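Long-range contacts in hypothetical protein TTHA0068 (Thermus thermophilus, PDB 2CWY), which is of unknown function but belongs to the DUF309 family and folds into a small, compact bundle of helices: residues Gly33-Leu38 with Pro75-Asp80; Val42-Ala47 with Arg63-Arg68. All blocks are in the same frame, centred on the assembly; numbering follows the deposited sequence.

Interaction 1: Gly33-Leu38 with Pro75-Asp80; sequences GEERRL and PLMGLD
The carbonyl oxygen of Glu-34 accepts the backbone N-H of Leu-38, with N and O 2.9 Å apart, and the CD2 methyl of Leu-76 comes up against that same oxygen at 3.7 Å. In the first turn of helix 33-53 an apolar methyl from the loop thus abuts an oxygen that already accepts the helical bond. CG of Leu-76 stands anti to its backbone N (chi1 -175°), and the branch beyond it divides the work: CD2 also touches CB of Leu-38 at 3.9 Å, whereas CD1 lies beside the carboxylate oxygen OE1 of Glu-35. An alanine in place of Leu-76 would probably leave a gap beside Leu-38 CB and Glu-34 O, where CD2 had packed. Leu-76 to Leu-79 form a type I' beta turn, in which Met-77 and Gly-78 occupy the two central positions with positive phi, and Leu-76 and Leu-79 exchange backbone N-H to O bonds. The turn offers the helix its leucine and selenomethionine side chains, while Asp-80 behind it is the N-cap of helix 81-92. The CD2 methyl of Leu-38 is pressed into the turn: it lies 3.4 Å from O of Leu-76 and 3.6 Å from CG of Met-77, and the side chains of Leu-38 and Met-77 run past one another in opposite senses. Met-77, built as selenomethionine, sets its SE atom 3.9 Å from CB of Glu-35, and CG of Glu-35, anti to its carbonyl carbon (chi1 -71°), also packs on CG of Met-77. Deeper in, CD1 of Leu-38 meets CD2 of buried Leu-79 at 4.3 Å. Met-77 also touches Val-2 and Leu-39, and its carbonyl oxygen takes a weak hydrogen bond from NE1 of Trp-5.

Interaction 2: Val42-Ala47 with Arg63-Arg68; sequences VILLAA and RKAEAR
Above the plane of the Arg-68 guanidinium, at a height of 4.2 Å and displaced toward its rim, sits the CD1 methyl of Leu-44, which approaches this flat group obliquely. NE of Arg-68 donates a hydrogen bond to OE1 of Gln-40 in helix 33-53, which is likely to restrict rotation of the group. Nearer the backbone, CG of Arg-68 lies 4.1 Å from the same CD1, and the chain then bends at chi2 (-84°). Leu-44 carries most of the contact. Its CG is anti to its own carbonyl carbon (chi1 -70°). The CD1 methyl meets CB of Lys-64 at 3.7 Å and comes equally near the backbone N of Ala-65. The side chains of Leu-44 and Lys-64 cross at about a right angle; the second methyl, CD2, touches CE of the lysine more loosely, at 4.2 Å. Closer to the two backbones, CB of Leu-44 meets CB of Ala-65 at 3.7 Å. The alanine methyl is shared, for CD2 of Leu-45 presses on it at 3.4 Å, a close fit for two methyl carbons. Leu-45 also turns to Trp-12, Leu-85 and Ala-88, which carries the interface on into the core, while Glu-66, on a different side of helix 59-69, forms a salt bridge with Arg-89 of helix 81-92. The small residue at the point of nearest CA approach goes with axes only 8.1 Å apart. With Asn-61 also touching it, Leu-44 sits as a knob in the hole formed by Asn-61, Lys-64, Ala-65 and Arg-68, a local knobs-into-holes fit between two nearly antiparallel helices (164°), here the consecutive helices 33-53 and 59-69 of a helical hairpin.

Both contacts draw on helix 33-53: interaction 1 uses its first turns and interaction 2 its middle, with centres about 13 Å apart. Both segments of interaction 2 fall between the two segments of interaction 1 in sequence, so the paired parts of the helical hairpin lie within the span brought together by 33-38 and 75-80. Two direct links join them. Arg-37 NE probably donates a hydrogen bond to Arg-68 O (2.9 Å), and Leu-79 CD2 packs on Val-42 CG2 (3.7 Å). Helix 33-53 thus serves as a common spine, with helix 59-69 beside it and the loop leading into helix 81-92 folded over its beginning.

Interaction 1: Gly33-Leu38 with Pro75-Asp80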
ATOM      1  N   GLY A  33       5.355 -15.205  -1.093  1.00 11.83           N
ATOM      2  CA  GLY A  33       4.412 -15.239  -2.199  1.00 12.16           C
ATOM      3  C   GLY A  33       3.419 -14.103  -2.341  1.00 12.09           C
ATOM      4  O   GLY A  33       3.799 -12.930  -2.375  1.00 13.05           O
ATOM      5  N   GLU A  34       2.141 -14.464  -2.428  1.00 12.04           N
ATOM      6  CA  GLU A  34       1.060 -13.490  -2.592  1.00 14.33           C
ATOM      7  C   GLU A  34       0.966 -12.465  -1.473  1.00 12.98           C
ATOM      8  O   GLU A  34       0.695 -11.289  -1.722  1.00 13.73           O
ATOM      9  CB  GLU A  34      -0.277 -14.205  -2.705  1.00 14.60           C
ATOM     10  CG  GLU A  34      -0.391 -15.116  -3.891  1.00 17.34           C
ATOM     11  CD  GLU A  34      -1.613 -15.998  -3.793  1.00 20.56           C
ATOM     12  OE1 GLU A  34      -1.662 -16.852  -2.883  1.00 23.71           O
ATOM     13  OE2 GLU A  34      -2.531 -15.838  -4.613  1.00 24.58           O
ATOM     14  N   GLU A  35       1.140 -12.932  -0.242  1.00 12.61           N
ATOM     15  CA  GLU A  35       1.103 -12.063   0.925  1.00 13.07           C
ATOM     16  C   GLU A  35       2.225 -11.025   0.864  1.00 13.14           C
ATOM     17  O   GLU A  35       2.007  -9.847   1.157  1.00 10.08           O
ATOM     18  CB  GLU A  35       1.235 -12.907   2.192  1.00 13.06           C
ATOM     19  CG  GLU A  35       0.001 -13.756   2.492  1.00 16.47           C
ATOM     20  CD  GLU A  35      -0.270 -14.832   1.440  1.00 20.57           C
ATOM     21  OE1 GLU A  35      -1.456 -15.042   1.115  1.00 22.95           O
ATOM     22  OE2 GLU A  35       0.687 -15.471   0.942  1.00 20.27           O
ATOM     23  N   ARG A  36       3.424 -11.459   0.474  1.00 11.38           N
ATOM     24  CA  ARG A  36       4.558 -10.544   0.390  1.00 10.15           C
ATOM     25  C   ARG A  36       4.288  -9.518  -0.711  1.00 10.39           C
ATOM     26  O   ARG A  36       4.577  -8.331  -0.555  1.00  9.14           O
ATOM     27  CB  ARG A  36       5.875 -11.311   0.117  1.00 10.11           C
ATOM     28  CG  ARG A  36       7.155 -10.527   0.470  1.00 12.44           C
ATOM     29  CD  ARG A  36       8.443 -11.263   0.037  1.00 14.85           C
ATOM     30  NE  ARG A  36       9.659 -10.498   0.331  1.00 17.00           N
ATOM     31  CZ  ARG A  36      10.320 -10.533   1.487  1.00 18.48           C
ATOM     32  NH1 ARG A  36       9.901 -11.308   2.477  1.00 19.23           N
ATOM     33  NH2 ARG A  36      11.401  -9.780   1.660  1.00 19.28           N
ATOM     34  N   ARG A  37       3.698  -9.961  -1.817  1.00  9.40           N
ATOM     35  CA  ARG A  37       3.403  -9.039  -2.905  1.00 10.53           C
ATOM     36  C   ARG A  37       2.381  -7.998  -2.448  1.00 10.05           C
ATOM     37  O   ARG A  37       2.533  -6.798  -2.703  1.00  9.84           O
ATOM     38  CB  ARG A  37       2.877  -9.816  -4.122  1.00 11.41           C
ATOM     39  CG  ARG A  37       3.989 -10.474  -4.943  1.00 14.56           C
ATOM     40  CD  ARG A  37       3.407 -11.445  -5.956  1.00 17.86           C
ATOM     41  NE  ARG A  37       2.413 -10.798  -6.805  1.00 21.83           N
ATOM     42  CZ  ARG A  37       1.450 -11.453  -7.442  1.00 24.21           C
ATOM     43  NH1 ARG A  37       1.360 -12.773  -7.321  1.00 24.99           N
ATOM     44  NH2 ARG A  37       0.571 -10.790  -8.181  1.00 25.70           N
ATOM     45  N   LEU A  38       1.341  -8.460  -1.762  1.00  9.01           N
ATOM     46  CA  LEU A  38       0.325  -7.556  -1.275  1.00  8.76           C
ATOM     47  C   LEU A  38       0.928  -6.506  -0.347  1.00  8.55           C
ATOM     48  O   LEU A  38       0.662  -5.318  -0.496  1.00  9.05           O
ATOM     49  CB  LEU A  38      -0.756  -8.325  -0.529  1.00  9.52           C
ATOM     50  CG  LEU A  38      -1.729  -7.401   0.204  1.00 10.58           C
ATOM     51  CD1 LEU A  38      -2.640  -6.705  -0.807  1.00 11.25           C
ATOM     52  CD2 LEU A  38      -2.525  -8.193   1.178  1.00 12.40           C
ATOM     53  N   PRO A  75     -10.593  -9.972  -1.574  1.00 15.39           N
ATOM     54  CA  PRO A  75      -9.538  -9.458  -0.701  1.00 14.55           C
ATOM     55  C   PRO A  75      -8.434 -10.474  -0.448  1.00 14.36           C
ATOM     56  O   PRO A  75      -8.521 -11.637  -0.865  1.00 13.20           O
ATOM     57  CB  PRO A  75     -10.295  -9.099   0.573  1.00 15.52           C
ATOM     58  CG  PRO A  75     -11.380 -10.144   0.622  1.00 16.71           C
ATOM     59  CD  PRO A  75     -11.853 -10.154  -0.826  1.00 16.21           C
ATOM     60  N   LEU A  76      -7.384 -10.017   0.225  1.00 11.90           N
ATOM     61  CA  LEU A  76      -6.259 -10.869   0.581  1.00 12.80           C
ATOM     62  C   LEU A  76      -5.759 -10.355   1.924  1.00 12.25           C
ATOM     63  O   LEU A  76      -5.639  -9.141   2.131  1.00 13.44           O
ATOM     64  CB  LEU A  76      -5.153 -10.791  -0.472  1.00 14.37           C
ATOM     65  CG  LEU A  76      -3.964 -11.724  -0.268  1.00 15.62           C
ATOM     66  CD1 LEU A  76      -4.438 -13.178  -0.293  1.00 18.03           C
ATOM     67  CD2 LEU A  76      -2.933 -11.471  -1.350  1.00 16.34           C
HETATM   68  N   MSE A  77      -5.493 -11.282   2.839  1.00 11.49           N
HETATM   69  CA  MSE A  77      -5.020 -10.947   4.183  1.00 13.85           C
HETATM   70  C   MSE A  77      -6.042 -10.110   4.948  1.00 14.20           C
HETATM   71  O   MSE A  77      -5.691  -9.439   5.913  1.00 14.61           O
HETATM   72  CB  MSE A  77      -3.692 -10.179   4.118  1.00 15.54           C
HETATM   73  CG  MSE A  77      -2.545 -10.928   3.477  1.00 19.10           C
HETATM   74 SE   MSE A  77      -0.847 -10.052   3.877  1.00 22.98          SE
HETATM   75  CE  MSE A  77      -0.619 -10.692   5.687  1.00 23.90           C
ATOM     76  N   GLY A  78      -7.298 -10.149   4.507  1.00 15.13           N
ATOM     77  CA  GLY A  78      -8.353  -9.392   5.161  1.00 15.63           C
ATOM     78  C   GLY A  78      -8.460  -7.955   4.680  1.00 15.34           C
ATOM     79  O   GLY A  78      -9.151  -7.137   5.295  1.00 16.30           O
ATOM     80  N   LEU A  79      -7.794  -7.654   3.567  1.00 11.73           N
ATOM     81  CA  LEU A  79      -7.788  -6.309   2.993  1.00 12.18           C
ATOM     82  C   LEU A  79      -8.387  -6.208   1.581  1.00 11.19           C
ATOM     83  O   LEU A  79      -8.055  -6.993   0.696  1.00 10.77           O
ATOM     84  CB  LEU A  79      -6.346  -5.775   2.929  1.00 10.45           C
ATOM     85  CG  LEU A  79      -6.177  -4.427   2.213  1.00 11.19           C
ATOM     86  CD1 LEU A  79      -6.842  -3.326   3.033  1.00 12.06           C
ATOM     87  CD2 LEU A  79      -4.696  -4.138   2.012  1.00  9.37           C
ATOM     88  N   ASP A  80      -9.272  -5.239   1.380  1.00 10.66           N
ATOM     89  CA  ASP A  80      -9.843  -5.002   0.054  1.00 11.85           C
ATOM     90  C   ASP A  80      -8.857  -4.046  -0.627  1.00 12.03           C
ATOM     91  O   ASP A  80      -9.076  -2.833  -0.676  1.00 10.63           O
ATOM     92  CB  ASP A  80     -11.216  -4.337   0.178  1.00 13.77           C
ATOM     93  CG  ASP A  80     -11.854  -4.044  -1.173  1.00 15.99           C
ATOM     94  OD1 ASP A  80     -11.193  -4.246  -2.218  1.00 14.95           O
ATOM     95  OD2 ASP A  80     -13.025  -3.602  -1.180  1.00 15.82           O
TER

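Interaction 2: Val42-Ala47 with Arg63-Arg68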
ATOM      1  N   VAL A  42       0.966  -2.376  -1.013  1.00  8.36           N
ATOM      2  CA  VAL A  42       0.370  -1.376  -0.122  1.00  8.31           C
ATOM      3  C   VAL A  42       1.463  -0.384   0.325  1.00  8.15           C
ATOM      4  O   VAL A  42       1.232   0.826   0.404  1.00  6.10           O
ATOM      5  CB  VAL A  42      -0.259  -2.045   1.127  1.00  8.29           C
ATOM      6  CG1 VAL A  42      -0.765  -0.973   2.109  1.00  7.66           C
ATOM      7  CG2 VAL A  42      -1.399  -2.949   0.706  1.00  8.39           C
ATOM      8  N   ILE A  43       2.651  -0.909   0.619  1.00  7.95           N
ATOM      9  CA  ILE A  43       3.769  -0.071   1.018  1.00  7.45           C
ATOM     10  C   ILE A  43       4.094   0.939  -0.096  1.00  8.06           C
ATOM     11  O   ILE A  43       4.325   2.120   0.176  1.00  5.56           O
ATOM     12  CB  ILE A  43       5.026  -0.934   1.322  1.00  8.25           C
ATOM     13  CG1 ILE A  43       4.915  -1.544   2.726  1.00  3.41           C
ATOM     14  CG2 ILE A  43       6.294  -0.095   1.177  1.00  8.42           C
ATOM     15  CD1 ILE A  43       5.987  -2.574   3.017  1.00  6.19           C
ATOM     16  N   LEU A  44       4.099   0.474  -1.345  1.00  6.07           N
ATOM     17  CA  LEU A  44       4.422   1.345  -2.482  1.00  6.29           C
ATOM     18  C   LEU A  44       3.335   2.389  -2.756  1.00  6.36           C
ATOM     19  O   LEU A  44       3.632   3.479  -3.241  1.00  7.15           O
ATOM     20  CB  LEU A  44       4.687   0.489  -3.734  1.00  7.09           C
ATOM     21  CG  LEU A  44       5.988  -0.337  -3.686  1.00  9.28           C
ATOM     22  CD1 LEU A  44       5.961  -1.464  -4.739  1.00  8.45           C
ATOM     23  CD2 LEU A  44       7.166   0.599  -3.931  1.00 10.90           C
ATOM     24  N   LEU A  45       2.080   2.058  -2.460  1.00  4.58           N
ATOM     25  CA  LEU A  45       0.997   3.026  -2.639  1.00  5.26           C
ATOM     26  C   LEU A  45       1.178   4.110  -1.574  1.00  7.39           C
ATOM     27  O   LEU A  45       1.057   5.310  -1.860  1.00  6.58           O
ATOM     28  CB  LEU A  45      -0.368   2.359  -2.457  1.00  5.14           C
ATOM     29  CG  LEU A  45      -0.731   1.280  -3.481  1.00  6.29           C
ATOM     30  CD1 LEU A  45      -2.142   0.777  -3.197  1.00  8.31           C
ATOM     31  CD2 LEU A  45      -0.651   1.852  -4.882  1.00  7.72           C
ATOM     32  N   ALA A  46       1.460   3.691  -0.341  1.00  6.64           N
ATOM     33  CA  ALA A  46       1.676   4.661   0.732  1.00  7.66           C
ATOM     34  C   ALA A  46       2.870   5.551   0.354  1.00  8.87           C
ATOM     35  O   ALA A  46       2.819   6.781   0.489  1.00  8.44           O
ATOM     36  CB  ALA A  46       1.945   3.935   2.069  1.00  7.88           C
ATOM     37  N   ALA A  47       3.937   4.922  -0.133  1.00  7.54           N
ATOM     38  CA  ALA A  47       5.145   5.650  -0.525  1.00  8.02           C
ATOM     39  C   ALA A  47       4.862   6.671  -1.624  1.00  8.01           C
ATOM     40  O   ALA A  47       5.429   7.766  -1.623  1.00  9.68           O
ATOM     41  CB  ALA A  47       6.231   4.649  -0.980  1.00  9.46           C
ATOM     42  N   ARG A  63       3.220   2.584 -10.238  1.00  9.06           N
ATOM     43  CA  ARG A  63       3.486   1.570 -11.261  1.00 10.84           C
ATOM     44  C   ARG A  63       4.050   0.290 -10.631  1.00 11.38           C
ATOM     45  O   ARG A  63       3.628  -0.826 -10.969  1.00 12.23           O
ATOM     46  CB  ARG A  63       4.482   2.098 -12.315  1.00 14.43           C
ATOM     47  CG  ARG A  63       5.175   0.985 -13.116  1.00 18.49           C
ATOM     48  CD  ARG A  63       5.974   1.507 -14.316  1.00 20.87           C
ATOM     49  NE  ARG A  63       6.853   2.633 -13.999  1.00 19.38           N
ATOM     50  CZ  ARG A  63       7.860   2.596 -13.127  1.00 21.97           C
ATOM     51  NH1 ARG A  63       8.139   1.482 -12.459  1.00 19.05           N
ATOM     52  NH2 ARG A  63       8.609   3.679 -12.941  1.00 21.28           N
ATOM     53  N   LYS A  64       5.005   0.444  -9.717  1.00  8.16           N
ATOM     54  CA  LYS A  64       5.589  -0.726  -9.055  1.00  9.32           C
ATOM     55  C   LYS A  64       4.536  -1.433  -8.203  1.00  8.54           C
ATOM     56  O   LYS A  64       4.492  -2.668  -8.143  1.00  9.67           O
ATOM     57  CB  LYS A  64       6.774  -0.295  -8.197  1.00  9.38           C
ATOM     58  CG  LYS A  64       7.928   0.234  -9.039  1.00 15.13           C
ATOM     59  CD  LYS A  64       8.935   0.986  -8.193  1.00 20.42           C
ATOM     60  CE  LYS A  64       9.648   0.080  -7.230  1.00 23.58           C
ATOM     61  NZ  LYS A  64      10.674   0.858  -6.459  1.00 27.71           N
ATOM     62  N   ALA A  65       3.691  -0.652  -7.535  1.00  8.87           N
ATOM     63  CA  ALA A  65       2.630  -1.235  -6.722  1.00  8.70           C
ATOM     64  C   ALA A  65       1.676  -2.051  -7.599  1.00  9.76           C
ATOM     65  O   ALA A  65       1.278  -3.161  -7.243  1.00  8.56           O
ATOM     66  CB  ALA A  65       1.855  -0.141  -6.001  1.00 11.02           C
ATOM     67  N   GLU A  66       1.295  -1.493  -8.745  1.00 11.13           N
ATOM     68  CA  GLU A  66       0.387  -2.190  -9.648  1.00 11.75           C
ATOM     69  C   GLU A  66       1.007  -3.499 -10.120  1.00 12.09           C
ATOM     70  O   GLU A  66       0.317  -4.516 -10.221  1.00 11.31           O
ATOM     71  CB  GLU A  66       0.031  -1.287 -10.833  1.00 15.15           C
ATOM     72  CG  GLU A  66      -0.736  -0.026 -10.390  1.00 16.79           C
ATOM     73  CD  GLU A  66      -1.021   0.958 -11.515  1.00 20.40           C
ATOM     74  OE1 GLU A  66      -0.108   1.232 -12.323  1.00 20.90           O
ATOM     75  OE2 GLU A  66      -2.159   1.474 -11.565  1.00 20.85           O
ATOM     76  N   ALA A  67       2.309  -3.478 -10.387  1.00 11.85           N
ATOM     77  CA  ALA A  67       3.010  -4.674 -10.837  1.00 14.47           C
ATOM     78  C   ALA A  67       2.930  -5.782  -9.785  1.00 14.93           C
ATOM     79  O   ALA A  67       2.784  -6.962 -10.111  1.00 16.72           O
ATOM     80  CB  ALA A  67       4.466  -4.338 -11.133  1.00 16.56           C
ATOM     81  N   ARG A  68       3.020  -5.399  -8.520  1.00 12.58           N
ATOM     82  CA  ARG A  68       2.962  -6.369  -7.436  1.00 12.36           C
ATOM     83  C   ARG A  68       1.545  -6.879  -7.169  1.00 12.07           C
ATOM     84  O   ARG A  68       1.350  -8.057  -6.844  1.00 13.32           O
ATOM     85  CB  ARG A  68       3.485  -5.742  -6.139  1.00 13.99           C
ATOM     86  CG  ARG A  68       4.859  -5.087  -6.218  1.00 18.40           C
ATOM     87  CD  ARG A  68       5.995  -6.070  -6.044  1.00 23.53           C
ATOM     88  NE  ARG A  68       7.284  -5.377  -6.009  1.00 24.06           N
ATOM     89  CZ  ARG A  68       7.859  -4.815  -7.069  1.00 26.95           C
ATOM     90  NH1 ARG A  68       7.262  -4.866  -8.254  1.00 27.87           N
ATOM     91  NH2 ARG A  68       9.026  -4.197  -6.944  1.00 24.33           N
TER